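Local coordinates for amino acid adenylation domain-containing protein (Bacillus stratosphericus LAMA 585, PDB 6ULY) that probably activates an alpha-keto acid as its acyl adenylate, as the adenylation domain of a nonribosomal depsipeptide synthetase module, at residues N78-W86 with L221-L232; L65-F75 with G91-A101. All coordinates share one frame; numbering follows the deposited sequence.

Contact 1: N78-W86 with L221-L232; sequences NHAMVTAFW and LDHIGGIVMFHL. With QA7 (5'-O-{(S)-hydroxy[(4-methyl-2-oxopentanoyl)oxy]phosphoryl}adenosine), chain C; SO4 (sulfate ion), chain D.
Trp86 and His231 join two helices of the AMP-binding fold of the ANL superfamily: helix 78-91, the crossover of a beta-alpha-beta unit, and helix 224-237, which begins at the adenylate. The axes of the segments 78-86 and 224-232 come no closer than 13.1 Å and are steeply inclined, and side chains from both helices and from Leu221 span the separation.

The polar part is a single hydrogen bond. Trp86 NE1 donates to His231 NE2 over 3.0 Å, and the partner is tilted out of both ring planes, giving a bent N-H...N angle of 149°. The two rings meet rim to rim, neither covering the other. With His231 ND1 bonded to Gln241 OE1, both imidazole nitrogens have partners, which fixes the rotation of this buried ring.

Apolar packing makes up most of the remainder. Leu221 reaches helix 78-91 from the loop before helix 224-237, its CG anti to the carbonyl carbon (chi1 -73°). Its CB takes the methyl of Met81, the two chains sliding past each other in opposite directions, while its CD1 presses on Val82 CG2 at 3.5 Å, tighter than usual van der Waals contact. Val82 CG1 packs on His231 CE1 at 3.7 Å. Leu232 CD2 lies 3.7 Å from Trp86 CZ2 and also meets Phe85 CE2.

Ligand contacts sit at the start of helix 224-237. His223 is its N-cap, with ND1 accepting from Gly225 N, and the edge of the same ring faces the adenylate, CE1 lying 3.3 Å from O30 of QA7. Met229 SD touches C03, a methyl of the keto acyl chain.

One CH-pi contact completes the interface: Ile227 CD1 stands 4.1 Å from the centroid of the Phe85 ring, 12° off its normal.

Contact 2: L65-F75 with G91-A101; sequences LKAGDPVFFQF and GGFVPTLVSAA. With SO4 (sulfate ion), chain I.
Gln74 and the Val98-Ala101 run close one end of a parallel strand pair, 70-74 beside 94-97, the two strands of a beta-alpha-beta unit whose crossover is helix 78-91. Backbone bonds set the register, Val71 O receiving Thr96 N at 2.7 Å and Phe73 N giving to Thr96 O.

The side chain of Phe73 can be followed outward. Its CB lies 3.5 Å from Thr96 O, and with CG anti to the carbonyl carbon (chi1 -78°) the ring runs alongside Pro95 and Leu97. CD2 meets Leu97 CD2, and Pro95 CB lies over one face, offset toward the rim, near CE1 and CE2 and 3.5 Å from CZ at the tip. Phe75 CE2 lies over the opposite face, also offset toward the rim, so the ring is held between the two.

At the other end, Gly92 closes helix 78-91 in a Schellman motif, and its O accepts from Gly68 N in the type II turn Lys66-Asp69. Phe93 lays its ring on Leu65 CB.

Gln74 OE1 bonds Tyr104 OH, while NE2 gives to Phe73 O and, 6° from its amide plane, to Ser99 O at 3.1 Å.

How the contacts relate
The two contacts share helix 78-91: contact 1 uses its first turns, whereas contact 2 pairs the strands it connects, so their segments alternate along the chain. Contact 1 is buried and adjoins the adenylate; contact 2 is only partly buried, with Lys66, Ala67 and Gly68 of its turn exposed, and Leu97 remains about 11 Å from the ligand. Their chemistry follows this placement. Side chains make contact 1, with 411 Å² buried, while contact 2 is carried by main-chain pairing, with 814 Å² buried. Their centres are 12 Å apart, and they meet where Ala84 CB packs 3.4 Å from Phe75 CZ and Asp222 OD2 approaches Ser99 CB.

Contact 1: N78-W86 with L221-L232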
loop_
_atom_site.group_PDB
_atom_site.type_symbol
_atom_site.label_atom_id
_atom_site.label_comp_id
_atom_site.label_asym_id
_atom_site.label_seq_id
_atom_site.Cartn_x
_atom_site.Cartn_y
_atom_site.Cartn_z
ATOM N N ASN A 78 18.373 -23.516 -10.771
ATOM C CA ASN A 78 17.354 -23.695 -11.800
ATOM C C ASN A 78 16.976 -25.163 -11.950
ATOM O O ASN A 78 15.792 -25.497 -12.075
ATOM C CB ASN A 78 17.852 -23.139 -13.134
ATOM C CG ASN A 78 17.910 -21.627 -13.148
ATOM O OD1 ASN A 78 17.061 -20.956 -12.556
ATOM N ND2 ASN A 78 18.911 -21.079 -13.825
ATOM N N HIS A 79 17.971 -26.055 -11.943
ATOM C CA HIS A 79 17.698 -27.478 -12.106
ATOM C C HIS A 79 16.735 -27.978 -11.035
ATOM O O HIS A 79 15.734 -28.640 -11.338
ATOM C CB HIS A 79 19.009 -28.266 -12.061
ATOM C CG HIS A 79 18.823 -29.750 -12.067
ATOM N ND1 HIS A 79 18.762 -30.489 -13.231
ATOM C CD2 HIS A 79 18.686 -30.637 -11.052
ATOM C CE1 HIS A 79 18.598 -31.766 -12.931
ATOM N NE2 HIS A 79 18.547 -31.882 -11.617
ATOM N N ALA A 80 17.026 -27.673 -9.770
ATOM C CA ALA A 80 16.162 -28.138 -8.693
ATOM C C ALA A 80 14.781 -27.492 -8.763
ATOM O O ALA A 80 13.774 -28.141 -8.455
ATOM C CB ALA A 80 16.820 -27.859 -7.342
ATOM N N MET A 81 14.706 -26.217 -9.164
ATOM C CA MET A 81 13.423 -25.517 -9.162
ATOM C C MET A 81 12.525 -26.004 -10.293
ATOM O O MET A 81 11.337 -26.278 -10.081
ATOM C CB MET A 81 13.639 -24.009 -9.272
ATOM C CG MET A 81 12.344 -23.215 -9.452
ATOM S SD MET A 81 12.481 -21.505 -8.888
ATOM C CE MET A 81 13.986 -20.981 -9.701
ATOM N N VAL A 82 13.071 -26.087 -11.510
ATOM C CA VAL A 82 12.326 -26.646 -12.636
ATOM C C VAL A 82 11.800 -28.032 -12.285
ATOM O O VAL A 82 10.638 -28.363 -12.541
ATOM C CB VAL A 82 13.213 -26.690 -13.894
ATOM C CG1 VAL A 82 12.571 -27.549 -14.971
ATOM C CG2 VAL A 82 13.476 -25.289 -14.417
ATOM N N THR A 83 12.657 -28.867 -11.697
ATOM C CA THR A 83 12.244 -30.221 -11.342
ATOM C C THR A 83 11.187 -30.199 -10.250
ATOM O O THR A 83 10.206 -30.951 -10.307
ATOM C CB THR A 83 13.457 -31.041 -10.892
ATOM O OG1 THR A 83 14.421 -31.082 -11.948
ATOM C CG2 THR A 83 13.057 -32.463 -10.523
ATOM N N ALA A 84 11.380 -29.350 -9.239
ATOM C CA ALA A 84 10.407 -29.244 -8.160
ATOM C C ALA A 84 9.066 -28.739 -8.674
ATOM O O ALA A 84 8.008 -29.172 -8.203
ATOM C CB ALA A 84 10.945 -28.320 -7.068
ATOM N N PHE A 85 9.090 -27.816 -9.636
ATOM C CA PHE A 85 7.848 -27.292 -10.191
ATOM C C PHE A 85 7.033 -28.395 -10.850
ATOM O O PHE A 85 5.813 -28.478 -10.662
ATOM C CB PHE A 85 8.159 -26.189 -11.199
ATOM C CG PHE A 85 6.956 -25.690 -11.941
ATOM C CD1 PHE A 85 6.170 -24.679 -11.412
ATOM C CD2 PHE A 85 6.617 -26.222 -13.175
ATOM C CE1 PHE A 85 5.064 -24.213 -12.098
ATOM C CE2 PHE A 85 5.511 -25.759 -13.865
ATOM C CZ PHE A 85 4.732 -24.753 -13.323
ATOM N N TRP A 86 7.690 -29.256 -11.623
ATOM C CA TRP A 86 6.960 -30.285 -12.347
ATOM C C TRP A 86 6.556 -31.439 -11.444
ATOM O O TRP A 86 5.495 -32.037 -11.653
ATOM C CB TRP A 86 7.796 -30.761 -13.523
ATOM C CG TRP A 86 7.818 -29.747 -14.619
ATOM C CD1 TRP A 86 8.845 -28.919 -14.952
ATOM C CD2 TRP A 86 6.745 -29.437 -15.513
ATOM N NE1 TRP A 86 8.485 -28.120 -16.010
ATOM C CE2 TRP A 86 7.198 -28.418 -16.372
ATOM C CE3 TRP A 86 5.447 -29.929 -15.677
ATOM C CZ2 TRP A 86 6.401 -27.882 -17.378
ATOM C CZ3 TRP A 86 4.659 -29.396 -16.677
ATOM C CH2 TRP A 86 5.138 -28.385 -17.516
ATOM N N LEU A 221 13.142 -17.647 -12.575
ATOM C CA LEU A 221 11.939 -18.438 -12.800
ATOM C C LEU A 221 10.792 -18.031 -11.886
ATOM O O LEU A 221 9.660 -18.472 -12.108
ATOM C CB LEU A 221 12.240 -19.923 -12.604
ATOM C CG LEU A 221 13.067 -20.602 -13.695
ATOM C CD1 LEU A 221 13.429 -22.018 -13.265
ATOM C CD2 LEU A 221 12.311 -20.610 -15.020
ATOM N N ASP A 222 11.059 -17.223 -10.858
ATOM C CA ASP A 222 10.005 -16.661 -10.027
ATOM C C ASP A 222 9.389 -15.409 -10.637
ATOM O O ASP A 222 8.398 -14.903 -10.102
ATOM C CB ASP A 222 10.549 -16.342 -8.632
ATOM C CG ASP A 222 11.719 -15.377 -8.668
ATOM O OD1 ASP A 222 11.483 -14.147 -8.676
ATOM O OD2 ASP A 222 12.876 -15.851 -8.693
ATOM N N HIS A 223 9.963 -14.894 -11.721
ATOM C CA HIS A 223 9.345 -13.842 -12.516
ATOM C C HIS A 223 8.406 -14.484 -13.530
ATOM O O HIS A 223 8.733 -15.513 -14.134
ATOM C CB HIS A 223 10.414 -13.006 -13.228
ATOM C CG HIS A 223 9.900 -11.727 -13.821
ATOM N ND1 HIS A 223 8.825 -11.682 -14.683
ATOM C CD2 HIS A 223 10.332 -10.450 -13.692
ATOM C CE1 HIS A 223 8.608 -10.431 -15.049
ATOM N NE2 HIS A 223 9.510 -9.664 -14.462
ATOM N N ILE A 224 7.232 -13.874 -13.709
ATOM C CA ILE A 224 6.193 -14.486 -14.535
ATOM C C ILE A 224 6.691 -14.701 -15.958
ATOM O O ILE A 224 6.345 -15.698 -16.603
ATOM C CB ILE A 224 4.908 -13.630 -14.496
ATOM C CG1 ILE A 224 3.718 -14.425 -15.043
ATOM C CG2 ILE A 224 5.085 -12.327 -15.273
ATOM C CD1 ILE A 224 3.156 -15.423 -14.052
ATOM N N GLY A 225 7.515 -13.783 -16.469
ATOM C CA GLY A 225 8.096 -13.978 -17.788
ATOM C C GLY A 225 9.092 -15.119 -17.836
ATOM O O GLY A 225 9.306 -15.720 -18.896
ATOM N N GLY A 226 9.715 -15.438 -16.705
ATOM C CA GLY A 226 10.612 -16.576 -16.673
ATOM C C GLY A 226 9.867 -17.896 -16.662
ATOM O O GLY A 226 10.243 -18.839 -17.365
ATOM N N ILE A 227 8.795 -17.981 -15.877
ATOM C CA ILE A 227 8.109 -19.257 -15.726
ATOM C C ILE A 227 7.147 -19.494 -16.884
ATOM O O ILE A 227 7.110 -20.589 -17.454
ATOM C CB ILE A 227 7.401 -19.330 -14.358
ATOM C CG1 ILE A 227 6.659 -20.662 -14.203
ATOM C CG2 ILE A 227 6.438 -18.151 -14.152
ATOM C CD1 ILE A 227 7.558 -21.895 -14.309
ATOM N N VAL A 228 6.384 -18.474 -17.281
ATOM C CA VAL A 228 5.358 -18.654 -18.302
ATOM C C VAL A 228 5.892 -18.263 -19.673
ATOM O O VAL A 228 5.960 -19.097 -20.582
ATOM C CB VAL A 228 4.085 -17.848 -17.976
ATOM C CG1 VAL A 228 3.025 -18.067 -19.058
ATOM C CG2 VAL A 228 3.545 -18.228 -16.609
ATOM N N MET A 229 6.267 -16.991 -19.837
ATOM C CA MET A 229 6.580 -16.494 -21.173
ATOM C C MET A 229 7.685 -17.306 -21.838
ATOM O O MET A 229 7.741 -17.377 -23.071
ATOM C CB MET A 229 6.980 -15.021 -21.115
ATOM C CG MET A 229 7.220 -14.407 -22.483
ATOM S SD MET A 229 7.589 -12.641 -22.429
ATOM C CE MET A 229 9.154 -12.639 -21.555
ATOM N N PHE A 230 8.558 -17.937 -21.053
ATOM C CA PHE A 230 9.661 -18.713 -21.615
ATOM C C PHE A 230 9.576 -20.175 -21.199
ATOM O O PHE A 230 9.310 -21.025 -22.052
ATOM C CB PHE A 230 10.998 -18.077 -21.232
ATOM C CG PHE A 230 11.524 -17.150 -22.288
ATOM C CD1 PHE A 230 12.668 -17.464 -22.996
ATOM C CD2 PHE A 230 10.840 -15.988 -22.610
ATOM C CE1 PHE A 230 13.138 -16.627 -23.985
ATOM C CE2 PHE A 230 11.303 -15.148 -23.602
ATOM C CZ PHE A 230 12.456 -15.468 -24.291
ATOM N N HIS A 231 9.763 -20.500 -19.920
ATOM C CA HIS A 231 9.859 -21.906 -19.543
ATOM C C HIS A 231 8.648 -22.696 -20.036
ATOM O O HIS A 231 8.798 -23.699 -20.745
ATOM C CB HIS A 231 10.015 -22.040 -18.029
ATOM C CG HIS A 231 10.040 -23.458 -17.554
ATOM N ND1 HIS A 231 10.929 -24.394 -18.041
ATOM C CD2 HIS A 231 9.277 -24.104 -16.642
ATOM C CE1 HIS A 231 10.716 -25.553 -17.443
ATOM N NE2 HIS A 231 9.718 -25.404 -16.591
ATOM N N LEU A 232 7.434 -22.252 -19.689
ATOM C CA LEU A 232 6.252 -23.018 -20.076
ATOM C C LEU A 232 5.993 -22.921 -21.576
ATOM O O LEU A 232 5.575 -23.902 -22.201
ATOM C CB LEU A 232 5.030 -22.554 -19.285
ATOM C CG LEU A 232 5.013 -22.965 -17.811
ATOM C CD1 LEU A 232 3.758 -22.435 -17.132
ATOM C CD2 LEU A 232 5.115 -24.475 -17.645
HETATM C C01 QA7 C . 6.614 -9.015 -20.642
HETATM C C02 QA7 C . 6.873 -9.540 -19.280
HETATM C C03 QA7 C . 6.480 -10.990 -19.199
HETATM C C04 QA7 C . 6.200 -8.577 -18.356
HETATM C C05 QA7 C . 5.481 -9.130 -17.167
HETATM C C06 QA7 C . 5.780 -8.577 -15.812
HETATM C C10 QA7 C . 4.033 -6.071 -14.162
HETATM C C11 QA7 C . 4.187 -4.706 -14.235
HETATM C C12 QA7 C . 3.076 -4.097 -15.190
HETATM C C13 QA7 C . 3.593 -3.085 -15.642
HETATM C C14 QA7 C . 5.221 -3.334 -15.660
HETATM C C16 QA7 C . 5.708 -4.689 -17.556
HETATM C C18 QA7 C . 6.240 -3.233 -19.020
HETATM C C19 QA7 C . 6.629 -2.483 -20.125
HETATM C C21 QA7 C . 6.371 -0.602 -18.950
HETATM C C23 QA7 C . 5.935 -2.584 -17.900
HETATM N N15 QA7 C . 5.618 -3.521 -16.997
HETATM N N17 QA7 C . 6.087 -4.535 -18.791
HETATM N N20 QA7 C . 6.671 -1.197 -20.047
HETATM N N22 QA7 C . 6.014 -1.244 -17.898
HETATM N N24 QA7 C . 6.946 -3.139 -21.319
HETATM O O07 QA7 C . 5.083 -8.939 -14.714
HETATM O O09 QA7 C . 4.949 -6.656 -13.314
HETATM O O25 QA7 C . 5.448 -4.348 -14.956
HETATM O O26 QA7 C . 3.461 -1.898 -14.836
HETATM O O27 QA7 C . 1.725 -3.844 -14.579
HETATM O O28 QA7 C . 6.144 -8.750 -12.575
HETATM O O29 QA7 C . 3.912 -8.685 -12.624
HETATM O O30 QA7 C . 6.619 -7.832 -15.718
HETATM O O31 QA7 C . 4.688 -9.928 -17.311
HETATM P P08 QA7 C . 5.047 -8.225 -13.298
HETATM S S SO4 D . 21.582 -24.888 -11.793
HETATM O O1 SO4 D . 21.604 -25.415 -10.450
HETATM O O2 SO4 D . 21.217 -23.494 -11.789
HETATM O O3 SO4 D . 20.621 -25.620 -12.567
HETATM O O4 SO4 D . 22.862 -25.023 -12.405
#

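Contact 2: L65-F75 with G91-A101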
loop_
_atom_site.group_PDB
_atom_site.type_symbol
_atom_site.label_atom_id
_atom_site.label_comp_id
_atom_site.label_asym_id
_atom_site.label_seq_id
_atom_site.Cartn_x
_atom_site.Cartn_y
_atom_site.Cartn_z
ATOM N N LEU A 65 2.373 -34.454 1.414
ATOM C CA LEU A 65 1.731 -33.480 0.544
ATOM C C LEU A 65 0.582 -34.119 -0.222
ATOM O O LEU A 65 0.749 -35.165 -0.857
ATOM C CB LEU A 65 2.747 -32.886 -0.426
ATOM C CG LEU A 65 3.548 -31.703 0.118
ATOM C CD1 LEU A 65 4.152 -32.028 1.474
ATOM C CD2 LEU A 65 4.635 -31.302 -0.865
ATOM N N LYS A 66 -0.586 -33.483 -0.160
ATOM C CA LYS A 66 -1.774 -33.926 -0.871
ATOM C C LYS A 66 -2.109 -32.940 -1.985
ATOM O O LYS A 66 -1.737 -31.765 -1.932
ATOM C CB LYS A 66 -2.965 -34.059 0.085
ATOM C CG LYS A 66 -2.711 -34.985 1.270
ATOM C CD LYS A 66 -2.510 -36.432 0.829
ATOM C CE LYS A 66 -2.345 -37.361 2.025
ATOM N NZ LYS A 66 -2.329 -38.798 1.628
ATOM N N ALA A 67 -2.810 -33.437 -3.003
ATOM C CA ALA A 67 -3.217 -32.592 -4.119
ATOM C C ALA A 67 -3.963 -31.365 -3.608
ATOM O O ALA A 67 -4.870 -31.474 -2.779
ATOM C CB ALA A 67 -4.098 -33.391 -5.083
ATOM N N GLY A 68 -3.567 -30.192 -4.103
ATOM C CA GLY A 68 -4.116 -28.931 -3.660
ATOM C C GLY A 68 -3.277 -28.209 -2.625
ATOM O O GLY A 68 -3.423 -26.991 -2.468
ATOM N N ASP A 69 -2.410 -28.928 -1.919
ATOM C CA ASP A 69 -1.550 -28.293 -0.934
ATOM C C ASP A 69 -0.601 -27.316 -1.623
ATOM O O ASP A 69 -0.106 -27.601 -2.721
ATOM C CB ASP A 69 -0.737 -29.336 -0.164
ATOM C CG ASP A 69 -1.587 -30.168 0.770
ATOM O OD1 ASP A 69 -2.785 -29.857 0.923
ATOM O OD2 ASP A 69 -1.054 -31.138 1.350
ATOM N N PRO A 70 -0.336 -26.159 -1.026
ATOM C CA PRO A 70 0.708 -25.279 -1.552
ATOM C C PRO A 70 2.093 -25.745 -1.130
ATOM O O PRO A 70 2.276 -26.437 -0.126
ATOM C CB PRO A 70 0.368 -23.919 -0.931
ATOM C CG PRO A 70 -0.324 -24.258 0.332
ATOM C CD PRO A 70 -1.084 -25.527 0.076
ATOM N N VAL A 71 3.076 -25.349 -1.931
ATOM C CA VAL A 71 4.478 -25.651 -1.679
ATOM C C VAL A 71 5.277 -24.378 -1.899
ATOM O O VAL A 71 5.173 -23.751 -2.959
ATOM C CB VAL A 71 4.998 -26.777 -2.591
ATOM C CG1 VAL A 71 6.454 -27.086 -2.272
ATOM C CG2 VAL A 71 4.132 -28.013 -2.447
ATOM N N PHE A 72 6.083 -24.010 -0.908
ATOM C CA PHE A 72 6.793 -22.736 -0.905
ATOM C C PHE A 72 8.185 -22.943 -1.492
ATOM O O PHE A 72 9.038 -23.584 -0.871
ATOM C CB PHE A 72 6.864 -22.187 0.517
ATOM C CG PHE A 72 7.025 -20.699 0.588
ATOM C CD1 PHE A 72 5.918 -19.882 0.725
ATOM C CD2 PHE A 72 8.282 -20.114 0.522
ATOM C CE1 PHE A 72 6.053 -18.511 0.794
ATOM C CE2 PHE A 72 8.421 -18.736 0.594
ATOM C CZ PHE A 72 7.305 -17.937 0.730
ATOM N N PHE A 73 8.418 -22.392 -2.682
ATOM C CA PHE A 73 9.693 -22.564 -3.365
ATOM C C PHE A 73 10.708 -21.529 -2.890
ATOM O O PHE A 73 10.418 -20.330 -2.853
ATOM C CB PHE A 73 9.512 -22.448 -4.880
ATOM C CG PHE A 73 8.949 -23.685 -5.530
ATOM C CD1 PHE A 73 8.223 -24.610 -4.796
ATOM C CD2 PHE A 73 9.161 -23.925 -6.878
ATOM C CE1 PHE A 73 7.713 -25.740 -5.396
ATOM C CE2 PHE A 73 8.654 -25.055 -7.484
ATOM C CZ PHE A 73 7.933 -25.966 -6.743
ATOM N N GLN A 74 11.911 -22.003 -2.550
ATOM C CA GLN A 74 13.036 -21.151 -2.142
ATOM C C GLN A 74 14.289 -21.778 -2.751
ATOM O O GLN A 74 14.977 -22.573 -2.105
ATOM C CB GLN A 74 13.128 -21.035 -0.626
ATOM C CG GLN A 74 12.091 -20.107 -0.017
ATOM C CD GLN A 74 12.379 -18.650 -0.311
ATOM O OE1 GLN A 74 13.029 -17.967 0.478
ATOM N NE2 GLN A 74 11.903 -18.169 -1.455
ATOM N N PHE A 75 14.579 -21.412 -3.997
ATOM C CA PHE A 75 15.604 -22.073 -4.788
ATOM C C PHE A 75 16.665 -21.089 -5.248
ATOM O O PHE A 75 16.372 -19.924 -5.532
ATOM C CB PHE A 75 14.997 -22.767 -6.017
ATOM C CG PHE A 75 14.215 -23.997 -5.682
ATOM C CD1 PHE A 75 14.862 -25.180 -5.372
ATOM C CD2 PHE A 75 12.833 -23.969 -5.669
ATOM C CE1 PHE A 75 14.144 -26.315 -5.056
ATOM C CE2 PHE A 75 12.107 -25.101 -5.354
ATOM C CZ PHE A 75 12.761 -26.275 -5.048
ATOM N N GLY A 91 1.888 -33.975 -8.891
ATOM C CA GLY A 91 1.159 -34.312 -7.691
ATOM C C GLY A 91 -0.091 -33.502 -7.441
ATOM O O GLY A 91 -0.793 -33.763 -6.460
ATOM N N GLY A 92 -0.409 -32.539 -8.302
ATOM C CA GLY A 92 -1.497 -31.626 -8.007
ATOM C C GLY A 92 -1.169 -30.623 -6.930
ATOM O O GLY A 92 -2.074 -29.955 -6.416
ATOM N N PHE A 93 0.099 -30.518 -6.558
ATOM C CA PHE A 93 0.533 -29.528 -5.593
ATOM C C PHE A 93 0.671 -28.185 -6.292
ATOM O O PHE A 93 0.917 -28.116 -7.501
ATOM C CB PHE A 93 1.862 -29.944 -4.965
ATOM C CG PHE A 93 1.923 -31.400 -4.586
ATOM C CD1 PHE A 93 0.838 -32.020 -3.988
ATOM C CD2 PHE A 93 3.059 -32.153 -4.844
ATOM C CE1 PHE A 93 0.886 -33.356 -3.644
ATOM C CE2 PHE A 93 3.114 -33.490 -4.502
ATOM C CZ PHE A 93 2.027 -34.094 -3.903
ATOM N N VAL A 94 0.501 -27.117 -5.520
ATOM C CA VAL A 94 0.509 -25.757 -6.054
ATOM C C VAL A 94 1.801 -25.057 -5.647
ATOM O O VAL A 94 1.939 -24.632 -4.489
ATOM C CB VAL A 94 -0.710 -24.959 -5.562
ATOM C CG1 VAL A 94 -0.799 -23.640 -6.293
ATOM C CG2 VAL A 94 -1.987 -25.754 -5.752
ATOM N N PRO A 95 2.762 -24.896 -6.551
ATOM C CA PRO A 95 3.981 -24.166 -6.195
ATOM C C PRO A 95 3.693 -22.704 -5.918
ATOM O O PRO A 95 2.830 -22.086 -6.544
ATOM C CB PRO A 95 4.868 -24.318 -7.436
ATOM C CG PRO A 95 4.302 -25.463 -8.184
ATOM C CD PRO A 95 2.832 -25.423 -7.921
ATOM N N THR A 96 4.451 -22.148 -4.984
ATOM C CA THR A 96 4.451 -20.717 -4.704
ATOM C C THR A 96 5.782 -20.162 -5.198
ATOM O O THR A 96 6.814 -20.319 -4.541
ATOM C CB THR A 96 4.248 -20.456 -3.219
ATOM O OG1 THR A 96 3.077 -21.152 -2.775
ATOM C CG2 THR A 96 4.094 -18.969 -2.961
ATOM N N LEU A 97 5.752 -19.515 -6.359
ATOM C CA LEU A 97 6.962 -19.004 -6.989
ATOM C C LEU A 97 7.335 -17.676 -6.343
ATOM O O LEU A 97 6.630 -16.675 -6.513
ATOM C CB LEU A 97 6.747 -18.847 -8.491
ATOM C CG LEU A 97 6.145 -20.059 -9.211
ATOM C CD1 LEU A 97 6.130 -19.828 -10.712
ATOM C CD2 LEU A 97 6.907 -21.324 -8.870
ATOM N N VAL A 98 8.436 -17.666 -5.596
ATOM C CA VAL A 98 8.966 -16.445 -4.997
ATOM C C VAL A 98 10.473 -16.598 -4.852
ATOM O O VAL A 98 10.970 -17.650 -4.437
ATOM C CB VAL A 98 8.297 -16.136 -3.639
ATOM C CG1 VAL A 98 8.473 -17.292 -2.673
ATOM C CG2 VAL A 98 8.855 -14.841 -3.049
ATOM N N SER A 99 11.197 -15.542 -5.206
ATOM C CA SER A 99 12.650 -15.587 -5.143
ATOM C C SER A 99 13.113 -15.798 -3.709
ATOM O O SER A 99 12.430 -15.430 -2.749
ATOM C CB SER A 99 13.252 -14.294 -5.692
ATOM O OG SER A 99 12.783 -13.177 -4.959
ATOM N N ALA A 100 14.288 -16.405 -3.571
ATOM C CA ALA A 100 14.909 -16.540 -2.267
ATOM C C ALA A 100 15.349 -15.172 -1.757
ATOM O O ALA A 100 15.594 -14.240 -2.528
ATOM C CB ALA A 100 16.108 -17.486 -2.341
ATOM N N ALA A 101 15.445 -15.055 -0.436
ATOM C CA ALA A 101 15.868 -13.800 0.159
ATOM C C ALA A 101 17.357 -13.567 -0.096
ATOM O O ALA A 101 18.130 -14.519 -0.225
ATOM C CB ALA A 101 15.594 -13.801 1.659
HETATM S S SO4 I . -4.204 -36.945 -3.197
HETATM O O1 SO4 I . -5.329 -36.266 -3.790
HETATM O O2 SO4 I . -4.270 -36.813 -1.761
HETATM O O3 SO4 I . -2.981 -36.362 -3.682
HETATM O O4 SO4 I . -4.264 -38.339 -3.570
#